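Local coordinates for PfhB2 (Pasteurella multocida, PDB 6U8T), which acts as the YopT-type cysteine protease domain of a Pasteurella toxin, hydrolysing peptide bonds, presumably those of proteins in the host, at the interface of chains A and B. Residues are numbered along the deposited sequence; one frame, centred on the assembly and turned at random. Chains: chain A/B, PfhB2.

Contact 1: the interface of chains A and B. Residues chain A 218-220; chain B 46, 99, 102, 107-110, 151.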
loop_
_atom_site.group_PDB
_atom_site.type_symbol
_atom_site.label_atom_id
_atom_site.label_comp_id
_atom_site.label_asym_id
_atom_site.label_seq_id
_atom_site.Cartn_x
_atom_site.Cartn_y
_atom_site.Cartn_z
ATOM N N ASN A 218 17.908 -13.116 9.793
ATOM C CA ASN A 218 19.365 -13.008 10.017
ATOM C C ASN A 218 20.069 -14.228 9.432
ATOM O O ASN A 218 19.659 -15.333 9.738
ATOM C CB ASN A 218 19.654 -12.821 11.513
ATOM C CG ASN A 218 19.337 -11.423 11.984
ATOM O OD1 ASN A 218 19.946 -10.472 11.496
ATOM N ND2 ASN A 218 18.373 -11.277 12.888
ATOM N N TYR A 219 21.117 -14.019 8.654
ATOM C CA TYR A 219 21.974 -15.092 8.099
ATOM C C TYR A 219 23.421 -14.877 8.549
ATOM O O TYR A 219 23.868 -13.724 8.691
ATOM C CB TYR A 219 21.875 -15.127 6.562
ATOM C CG TYR A 219 20.458 -15.211 6.072
ATOM C CD1 TYR A 219 19.788 -16.417 5.953
ATOM C CD2 TYR A 219 19.775 -14.045 5.767
ATOM C CE1 TYR A 219 18.476 -16.457 5.513
ATOM C CE2 TYR A 219 18.462 -14.077 5.332
ATOM C CZ TYR A 219 17.817 -15.287 5.183
ATOM O OH TYR A 219 16.522 -15.316 4.744
ATOM N N HIS A 220 24.154 -15.972 8.702
ATOM C CA HIS A 220 25.629 -15.928 8.952
ATOM C C HIS A 220 26.286 -15.253 7.766
ATOM O O HIS A 220 25.815 -15.518 6.598
ATOM C CB HIS A 220 26.188 -17.317 9.294
ATOM C CG HIS A 220 25.753 -17.786 10.643
ATOM N ND1 HIS A 220 26.038 -17.093 11.800
ATOM C CD2 HIS A 220 24.991 -18.833 11.022
ATOM C CE1 HIS A 220 25.475 -17.716 12.838
ATOM N NE2 HIS A 220 24.820 -18.782 12.387
ATOM N N ILE B 46 22.291 -11.562 -1.215
ATOM C CA ILE B 46 22.761 -12.169 0.059
ATOM C C ILE B 46 23.690 -13.351 -0.279
ATOM O O ILE B 46 24.807 -13.380 0.247
ATOM C CB ILE B 46 21.586 -12.553 0.974
ATOM C CG1 ILE B 46 20.905 -11.304 1.509
ATOM C CG2 ILE B 46 22.054 -13.430 2.104
ATOM C CD1 ILE B 46 19.651 -11.598 2.308
ATOM N N ASP B 99 13.914 -19.092 1.549
ATOM C CA ASP B 99 14.796 -19.671 2.583
ATOM C C ASP B 99 15.429 -20.960 2.069
ATOM O O ASP B 99 16.623 -21.146 2.329
ATOM C CB ASP B 99 14.036 -19.916 3.886
ATOM C CG ASP B 99 14.956 -20.349 5.003
ATOM O OD1 ASP B 99 15.742 -19.505 5.437
ATOM O OD2 ASP B 99 14.889 -21.530 5.402
ATOM N N LEU B 102 18.086 -20.066 -0.483
ATOM C CA LEU B 102 19.268 -19.481 0.198
ATOM C C LEU B 102 20.131 -20.601 0.784
ATOM O O LEU B 102 21.361 -20.527 0.641
ATOM C CB LEU B 102 18.821 -18.469 1.247
ATOM C CG LEU B 102 18.433 -17.103 0.677
ATOM C CD1 LEU B 102 17.710 -16.271 1.718
ATOM C CD2 LEU B 102 19.648 -16.352 0.147
ATOM N N VAL B 107 23.943 -20.426 1.995
ATOM C CA VAL B 107 23.665 -19.372 3.017
ATOM C C VAL B 107 23.055 -20.048 4.246
ATOM O O VAL B 107 22.133 -20.873 4.079
ATOM C CB VAL B 107 22.714 -18.281 2.481
ATOM C CG1 VAL B 107 22.463 -17.224 3.534
ATOM C CG2 VAL B 107 23.248 -17.647 1.205
ATOM N N VAL B 108 23.543 -19.718 5.436
ATOM C CA VAL B 108 23.162 -20.416 6.712
ATOM C C VAL B 108 22.328 -19.460 7.558
ATOM O O VAL B 108 22.837 -18.472 8.063
ATOM C CB VAL B 108 24.397 -20.936 7.500
ATOM C CG1 VAL B 108 23.956 -21.608 8.788
ATOM C CG2 VAL B 108 25.248 -21.878 6.669
ATOM N N PRO B 109 21.028 -19.736 7.739
ATOM C CA PRO B 109 20.185 -18.934 8.614
ATOM C C PRO B 109 20.711 -18.974 10.059
ATOM O O PRO B 109 21.084 -20.032 10.513
ATOM C CB PRO B 109 18.783 -19.615 8.538
ATOM C CG PRO B 109 18.843 -20.616 7.432
ATOM C CD PRO B 109 20.303 -20.880 7.166
ATOM N N LYS B 110 20.695 -17.850 10.756
ATOM C CA LYS B 110 21.054 -17.797 12.198
ATOM C C LYS B 110 19.927 -18.429 13.013
ATOM O O LYS B 110 18.760 -18.361 12.552
ATOM C CB LYS B 110 21.305 -16.371 12.674
ATOM C CG LYS B 110 22.619 -15.795 12.213
ATOM C CD LYS B 110 23.059 -14.531 12.930
ATOM C CE LYS B 110 24.249 -13.900 12.208
ATOM N NZ LYS B 110 24.728 -12.664 12.873
ATOM N N LYS B 151 17.812 -10.284 5.283
ATOM C CA LYS B 151 16.711 -10.026 4.347
ATOM C C LYS B 151 15.580 -9.347 5.129
ATOM O O LYS B 151 15.064 -9.938 6.093
ATOM C CB LYS B 151 16.256 -11.323 3.687
ATOM C CG LYS B 151 15.287 -11.169 2.518
ATOM C CD LYS B 151 15.260 -12.394 1.646
ATOM C CE LYS B 151 14.772 -13.609 2.382
ATOM N NZ LYS B 151 13.376 -13.443 2.822
HETATM O O HOH W 1 25.567 -17.733 5.479
HETATM O O HOH W 2 17.639 -17.025 10.434
HETATM O O HOH W 3 22.926 -21.443 12.788
#
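The end of strand 212-219 and the tail that follows it in chain A lie against the loop after helix 91-104 of chain B, backed by helix 20-51 and strand 147-155 of the same chain. The two segments run antiparallel, with A:Tyr219 opposite B:Pro109, so that the flanking residues carry the backbone bonds. B:Lys110 N gives its hydrogen to A:Asn218 O at 2.9 Å, approaching from above the carbonyl plane. A:His220 N bonds to B:Val108 O almost along the C=O axis, also at 2.9 Å and nearly straight (165° at H). Waters tie A:Asn218 O to B:Lys110 O and A:His220 O to B:Val108 N.

A:Tyr219 is the main anchor, with CG anti to its carbonyl carbon (chi1 -53°) and the phenol pointing into chain B. B:Val107 CG1 packs on A:Tyr219 CD1 at 3.7 Å from one side of the ring, and B:Pro109 CA approaches it from the other. At the far end B:Leu102 crosses the phenol at about a right angle and sets CD1 3.4 Å from A:Tyr219 OH. B:Lys151, bent at chi3 and chi4, brings CE to 3.4 Å from A:Tyr219 OH, while its backbone N faces the ring edge in plane. The extended chain of B:Lys110 runs obliquely across the A:His220 imidazole, whose far edge meets B:Val108 CG1; B:Lys110 CG lies over one face, displaced toward the rim, 3.5 Å from A:His220 CE1.

Contact 2: the interface of chains A and B. Residues chain A 24, 158-161, 204, 212-213; chain B 31, 35, 153-156, 208.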
loop_
_atom_site.group_PDB
_atom_site.type_symbol
_atom_site.label_atom_id
_atom_site.label_comp_id
_atom_site.label_asym_id
_atom_site.label_seq_id
_atom_site.Cartn_x
_atom_site.Cartn_y
_atom_site.Cartn_z
ATOM N N TYR A 24 7.915 3.581 -8.158
ATOM C CA TYR A 24 7.045 3.444 -6.954
ATOM C C TYR A 24 6.601 4.833 -6.470
ATOM O O TYR A 24 5.440 4.983 -6.083
ATOM C CB TYR A 24 7.685 2.607 -5.839
ATOM C CG TYR A 24 6.732 2.452 -4.676
ATOM C CD1 TYR A 24 5.568 1.714 -4.809
ATOM C CD2 TYR A 24 6.896 3.181 -3.510
ATOM C CE1 TYR A 24 4.642 1.625 -3.785
ATOM C CE2 TYR A 24 5.977 3.101 -2.474
ATOM C CZ TYR A 24 4.868 2.285 -2.599
ATOM O OH TYR A 24 3.939 2.171 -1.601
ATOM N N GLY A 158 -1.456 -1.755 1.088
ATOM C CA GLY A 158 -0.132 -1.348 0.622
ATOM C C GLY A 158 0.611 -2.574 0.144
ATOM O O GLY A 158 0.243 -3.698 0.514
ATOM N N GLY A 159 1.612 -2.359 -0.688
ATOM C CA GLY A 159 2.443 -3.468 -1.182
ATOM C C GLY A 159 3.472 -3.927 -0.149
ATOM O O GLY A 159 3.526 -3.381 0.998
ATOM N N SER A 160 4.288 -4.882 -0.572
ATOM C CA SER A 160 5.441 -5.400 0.196
ATOM C C SER A 160 6.742 -5.116 -0.551
ATOM O O SER A 160 6.737 -5.088 -1.776
ATOM C CB SER A 160 5.250 -6.840 0.455
ATOM O OG SER A 160 4.108 -6.984 1.268
ATOM N N HIS A 161 7.793 -4.805 0.202
ATOM C CA HIS A 161 9.128 -4.529 -0.353
ATOM C C HIS A 161 10.152 -5.278 0.487
ATOM O O HIS A 161 9.867 -5.531 1.644
ATOM C CB HIS A 161 9.376 -3.031 -0.482
ATOM C CG HIS A 161 10.638 -2.725 -1.210
ATOM N ND1 HIS A 161 10.944 -3.293 -2.417
ATOM C CD2 HIS A 161 11.684 -1.923 -0.868
ATOM C CE1 HIS A 161 12.095 -2.832 -2.819
ATOM N NE2 HIS A 161 12.585 -2.010 -1.861
ATOM N N TYR A 204 8.830 5.015 1.483
ATOM C CA TYR A 204 8.464 3.890 2.388
ATOM C C TYR A 204 7.804 4.430 3.681
ATOM O O TYR A 204 7.155 3.644 4.408
ATOM C CB TYR A 204 9.681 3.002 2.689
ATOM C CG TYR A 204 10.431 2.450 1.489
ATOM C CD1 TYR A 204 9.809 2.202 0.279
ATOM C CD2 TYR A 204 11.785 2.156 1.569
ATOM C CE1 TYR A 204 10.499 1.719 -0.818
ATOM C CE2 TYR A 204 12.493 1.679 0.475
ATOM C CZ TYR A 204 11.851 1.425 -0.722
ATOM O OH TYR A 204 12.546 0.949 -1.800
ATOM N N ARG A 212 3.163 -0.275 10.668
ATOM C CA ARG A 212 3.219 -1.328 9.609
ATOM C C ARG A 212 4.272 -2.333 10.068
ATOM O O ARG A 212 5.219 -1.899 10.722
ATOM C CB ARG A 212 3.544 -0.732 8.236
ATOM C CG ARG A 212 2.587 0.368 7.799
ATOM C CD ARG A 212 2.908 0.848 6.406
ATOM N NE ARG A 212 4.135 1.615 6.390
ATOM C CZ ARG A 212 4.272 2.855 6.856
ATOM N NH1 ARG A 212 3.235 3.523 7.377
ATOM N NH2 ARG A 212 5.461 3.432 6.788
ATOM N N PHE A 213 4.078 -3.626 9.792
ATOM C CA PHE A 213 4.995 -4.706 10.219
ATOM C C PHE A 213 6.276 -4.669 9.377
ATOM O O PHE A 213 6.286 -4.264 8.194
ATOM C CB PHE A 213 4.276 -6.053 10.171
ATOM C CG PHE A 213 3.202 -6.201 11.226
ATOM C CD1 PHE A 213 3.466 -5.918 12.563
ATOM C CD2 PHE A 213 1.911 -6.600 10.888
ATOM C CE1 PHE A 213 2.485 -6.065 13.534
ATOM C CE2 PHE A 213 0.927 -6.733 11.860
ATOM C CZ PHE A 213 1.222 -6.470 13.180
ATOM N N VAL B 31 3.020 -3.698 -8.333
ATOM C CA VAL B 31 3.573 -3.690 -6.947
ATOM C C VAL B 31 3.701 -5.137 -6.430
ATOM O O VAL B 31 4.701 -5.458 -5.790
ATOM C CB VAL B 31 2.690 -2.832 -6.023
ATOM C CG1 VAL B 31 3.069 -3.029 -4.584
ATOM C CG2 VAL B 31 2.775 -1.361 -6.384
ATOM N N HIS B 35 7.395 -7.004 -5.785
ATOM C CA HIS B 35 7.733 -7.699 -4.520
ATOM C C HIS B 35 8.524 -8.979 -4.851
ATOM O O HIS B 35 9.581 -9.214 -4.244
ATOM C CB HIS B 35 6.493 -7.919 -3.646
ATOM C CG HIS B 35 6.822 -8.589 -2.353
ATOM N ND1 HIS B 35 6.013 -9.549 -1.791
ATOM C CD2 HIS B 35 7.923 -8.511 -1.559
ATOM C CE1 HIS B 35 6.551 -9.983 -0.677
ATOM N NE2 HIS B 35 7.722 -9.369 -0.505
ATOM N N SER B 153 11.950 -7.491 5.230
ATOM C CA SER B 153 10.574 -7.332 4.685
ATOM C C SER B 153 9.942 -6.086 5.281
ATOM O O SER B 153 9.934 -6.013 6.520
ATOM C CB SER B 153 9.708 -8.508 4.978
ATOM O OG SER B 153 10.261 -9.702 4.453
ATOM N N ILE B 154 9.507 -5.134 4.448
ATOM C CA ILE B 154 8.794 -3.928 4.925
ATOM C C ILE B 154 7.450 -3.843 4.222
ATOM O O ILE B 154 7.364 -4.142 3.011
ATOM C CB ILE B 154 9.610 -2.641 4.769
ATOM C CG1 ILE B 154 9.734 -2.198 3.323
ATOM C CG2 ILE B 154 10.977 -2.775 5.429
ATOM C CD1 ILE B 154 10.591 -0.968 3.183
ATOM N N ASN B 155 6.422 -3.530 4.997
ATOM C CA ASN B 155 5.042 -3.316 4.493
ATOM C C ASN B 155 4.906 -1.835 4.179
ATOM O O ASN B 155 5.461 -1.028 4.892
ATOM C CB ASN B 155 4.034 -3.928 5.452
ATOM C CG ASN B 155 4.214 -5.428 5.446
ATOM O OD1 ASN B 155 4.069 -6.066 4.418
ATOM N ND2 ASN B 155 4.744 -5.969 6.515
ATOM N N LEU B 156 4.262 -1.524 3.066
ATOM C CA LEU B 156 4.103 -0.149 2.547
ATOM C C LEU B 156 2.704 0.362 2.895
ATOM O O LEU B 156 1.764 -0.460 3.130
ATOM C CB LEU B 156 4.315 -0.201 1.033
ATOM C CG LEU B 156 5.705 -0.653 0.579
ATOM C CD1 LEU B 156 5.726 -0.762 -0.925
ATOM C CD2 LEU B 156 6.803 0.295 0.991
ATOM N N LYS B 208 -3.317 -10.031 0.990
ATOM C CA LYS B 208 -2.857 -10.393 2.353
ATOM C C LYS B 208 -4.041 -10.305 3.316
ATOM O O LYS B 208 -5.080 -9.728 2.937
ATOM C CB LYS B 208 -1.721 -9.469 2.794
ATOM C CG LYS B 208 -0.530 -9.414 1.851
ATOM C CD LYS B 208 0.343 -8.189 2.045
ATOM C CE LYS B 208 1.159 -8.137 3.332
ATOM N NZ LYS B 208 1.595 -9.470 3.830
HETATM O O HOH W 4 6.934 1.060 5.714
HETATM O O HOH W 5 6.579 -3.937 -4.373
HETATM O O HOH W 6 3.324 -6.309 -2.981
#
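The carbonyl oxygen of A:Phe213 is gripped by two N-H donors of one residue, B:Asn155. The carboxamide ND2 binds A:Phe213 O at 2.8 Å from well above the carbonyl plane, while the longer bond from the backbone N comes nearly along the C=O axis. With CG anti to its own carbonyl carbon (chi1 -66°), the B:Asn155 side chain folds toward the atom its backbone already holds, and its OD1 receives a weak bond from A:Ser160 OG. The carbonyl of B:Asn155 is met in plane at the guanidinium edge of A:Arg212, weakly by NE and through a shared water.

On the other side, A:His161 and B:Ile154 exchange paired backbone bonds, A:His161 O accepting from B:Ile154 N at 2.9 Å and almost straight (176° at H). B:Leu156 N is held by A:Gly159 O, and its branches divide: B:Leu156 CD1 meets A:Tyr24 tip to tip, 3.5 Å from A:Tyr24 OH, while B:Leu156 CD2 lies beside A:Tyr204, 3.6 Å from A:Tyr204 CD1. A:Ser160 CB sits over the centre of the B:His35 imidazole.

Family resemblance marks A:His161 as the probable catalytic histidine, so this sheet pairing likely helps to position the active-site strand using the partner chain.

Contact 3: the interface of chains A and B. Residues chain A 166-169, 219-221; chain B 50, 110, 142, 146-149.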
loop_
_atom_site.group_PDB
_atom_site.type_symbol
_atom_site.label_atom_id
_atom_site.label_comp_id
_atom_site.label_asym_id
_atom_site.label_seq_id
_atom_site.Cartn_x
_atom_site.Cartn_y
_atom_site.Cartn_z
ATOM N N LEU A 166 24.343 -6.217 4.797
ATOM C CA LEU A 166 25.473 -6.974 5.391
ATOM C C LEU A 166 26.138 -6.057 6.413
ATOM O O LEU A 166 26.526 -4.919 6.037
ATOM C CB LEU A 166 26.426 -7.370 4.268
ATOM C CG LEU A 166 27.721 -8.059 4.696
ATOM C CD1 LEU A 166 27.489 -9.468 5.214
ATOM C CD2 LEU A 166 28.673 -8.072 3.523
ATOM N N VAL A 167 26.190 -6.477 7.665
ATOM C CA VAL A 167 26.970 -5.723 8.678
ATOM C C VAL A 167 28.198 -6.565 9.042
ATOM O O VAL A 167 28.049 -7.741 9.284
ATOM C CB VAL A 167 26.149 -5.144 9.849
ATOM C CG1 VAL A 167 24.702 -5.480 9.798
ATOM C CG2 VAL A 167 26.768 -5.332 11.234
ATOM N N GLN A 168 29.378 -5.968 8.927
ATOM C CA GLN A 168 30.705 -6.550 9.287
ATOM C C GLN A 168 31.416 -5.559 10.210
ATOM O O GLN A 168 31.897 -4.568 9.709
ATOM C CB GLN A 168 31.535 -6.798 8.032
ATOM C CG GLN A 168 30.968 -7.953 7.222
ATOM C CD GLN A 168 31.604 -8.155 5.878
ATOM O OE1 GLN A 168 31.887 -7.198 5.157
ATOM N NE2 GLN A 168 31.716 -9.423 5.503
ATOM N N GLY A 169 31.383 -5.791 11.510
ATOM C CA GLY A 169 31.857 -4.813 12.496
ATOM C C GLY A 169 31.066 -3.544 12.347
ATOM O O GLY A 169 29.822 -3.631 12.394
ATOM N N TYR A 219 21.117 -14.019 8.654
ATOM C CA TYR A 219 21.974 -15.092 8.099
ATOM C C TYR A 219 23.421 -14.877 8.549
ATOM O O TYR A 219 23.868 -13.724 8.691
ATOM C CB TYR A 219 21.875 -15.127 6.562
ATOM C CG TYR A 219 20.458 -15.211 6.072
ATOM C CD1 TYR A 219 19.788 -16.417 5.953
ATOM C CD2 TYR A 219 19.775 -14.045 5.767
ATOM C CE1 TYR A 219 18.476 -16.457 5.513
ATOM C CE2 TYR A 219 18.462 -14.077 5.332
ATOM C CZ TYR A 219 17.817 -15.287 5.183
ATOM O OH TYR A 219 16.522 -15.316 4.744
ATOM N N HIS A 220 24.154 -15.972 8.702
ATOM C CA HIS A 220 25.629 -15.928 8.952
ATOM C C HIS A 220 26.286 -15.253 7.766
ATOM O O HIS A 220 25.815 -15.518 6.598
ATOM C CB HIS A 220 26.188 -17.317 9.294
ATOM C CG HIS A 220 25.753 -17.786 10.643
ATOM N ND1 HIS A 220 26.038 -17.093 11.800
ATOM C CD2 HIS A 220 24.991 -18.833 11.022
ATOM C CE1 HIS A 220 25.475 -17.716 12.838
ATOM N NE2 HIS A 220 24.820 -18.782 12.387
ATOM N N ALA A 221 27.273 -14.396 8.017
ATOM C CA ALA A 221 28.056 -13.722 6.943
ATOM C C ALA A 221 29.075 -14.703 6.357
ATOM O O ALA A 221 29.509 -14.435 5.230
ATOM C CB ALA A 221 28.769 -12.499 7.444
ATOM N N VAL B 50 27.786 -13.599 0.739
ATOM C CA VAL B 50 28.163 -14.641 1.738
ATOM C C VAL B 50 29.104 -15.626 1.047
ATOM O O VAL B 50 30.059 -16.022 1.669
ATOM C CB VAL B 50 26.882 -15.291 2.283
ATOM C CG1 VAL B 50 27.109 -16.668 2.870
ATOM C CG2 VAL B 50 26.156 -14.365 3.251
ATOM N N LYS B 110 20.695 -17.850 10.756
ATOM C CA LYS B 110 21.054 -17.797 12.198
ATOM C C LYS B 110 19.927 -18.429 13.013
ATOM O O LYS B 110 18.760 -18.361 12.552
ATOM C CB LYS B 110 21.305 -16.371 12.674
ATOM C CG LYS B 110 22.619 -15.795 12.213
ATOM C CD LYS B 110 23.059 -14.531 12.930
ATOM C CE LYS B 110 24.249 -13.900 12.208
ATOM N NZ LYS B 110 24.728 -12.664 12.873
ATOM N N THR B 142 23.978 -7.978 15.404
ATOM C CA THR B 142 24.663 -9.180 14.881
ATOM C C THR B 142 24.678 -10.274 15.956
ATOM O O THR B 142 25.331 -11.308 15.711
ATOM C CB THR B 142 26.052 -8.805 14.353
ATOM O OG1 THR B 142 26.731 -7.955 15.275
ATOM C CG2 THR B 142 25.953 -8.124 13.003
ATOM N N THR B 146 30.108 -10.412 15.167
ATOM C CA THR B 146 30.357 -9.013 14.708
ATOM C C THR B 146 29.812 -8.832 13.288
ATOM O O THR B 146 29.734 -7.675 12.841
ATOM C CB THR B 146 31.834 -8.628 14.826
ATOM O OG1 THR B 146 32.522 -9.361 13.822
ATOM C CG2 THR B 146 32.432 -8.927 16.184
ATOM N N ALA B 147 29.392 -9.908 12.628
ATOM C CA ALA B 147 28.943 -9.916 11.225
ATOM C C ALA B 147 27.582 -10.621 11.083
ATOM O O ALA B 147 27.282 -11.567 11.845
ATOM C CB ALA B 147 30.003 -10.575 10.374
ATOM N N GLY B 148 26.807 -10.184 10.096
ATOM C CA GLY B 148 25.570 -10.868 9.649
ATOM C C GLY B 148 24.930 -10.201 8.448
ATOM O O GLY B 148 25.069 -8.983 8.260
ATOM N N ALA B 149 24.289 -11.018 7.633
ATOM C CA ALA B 149 23.484 -10.622 6.470
ATOM C C ALA B 149 22.002 -10.661 6.868
ATOM O O ALA B 149 21.631 -11.521 7.678
ATOM C CB ALA B 149 23.790 -11.581 5.336
HETATM O O HOH W 7 28.765 -5.338 14.322
HETATM O O HOH W 8 27.998 -14.459 11.023
#
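An intermolecular antiparallel beta-sheet joins the two copies of this YopT-family, papain-like cysteine protease: strand 147-155 of chain B lies between strands 160-168 and 212-219 of chain A, tying the dimer together through backbone bonds. Such intimate pairing suggests strand exchange between the copies, although the structure alone does not show that the dimer forms in solution.

B:Gly148 and A:Val167 are bonded in both directions; A:Val167 N reaches B:Gly148 O at 2.8 Å, nearly along the C=O axis and almost straight (169° at H). On the opposite edge B:Ala149 makes the equivalent pair with A:Tyr219, whose N lies 2.7 Å from B:Ala149 O in the carbonyl plane. Where the sheet ends, A:Gly169 N approaches B:Thr146 O from above its plane, and a water bridges the A:Gly169 and B:Thr146 carbonyls.

The methyls A:Val167 CG2 and B:Thr142 CG2 touch tip to tip at 3.4 Å, and A:Ala221 CB rests 3.7 Å from B:Ala147 CB. B:Val50 comes from helix 20-51 to set CG2 beside A:His220 O. The amino group of B:Lys110 turns back to its own chain, its NZ donating to B:Ala147 O at 3.0 Å, on a lone pair, while a water connects that same oxygen to A:Ala221 N.

Contact 1 and contact 3 are neighbours, their C-alpha centres about 9 Å apart, and share A:Tyr219, A:His220 and B:Lys110: A:Tyr219 offers its backbone to contact 3 and its ring to contact 1. Contact 2 lies about 21 Å from contact 1 and 24 Å from contact 3, at the other end of the same strands, since 147-155 of chain B and both 160-168 and 212-219 of chain A run through contacts 2 and 3. Helix 20-51 of chain B backs all three. Two-fold symmetry repeats each contact with the chains exchanged; strands of each copy lie between strands of the other, consistent with an exchanged dimer.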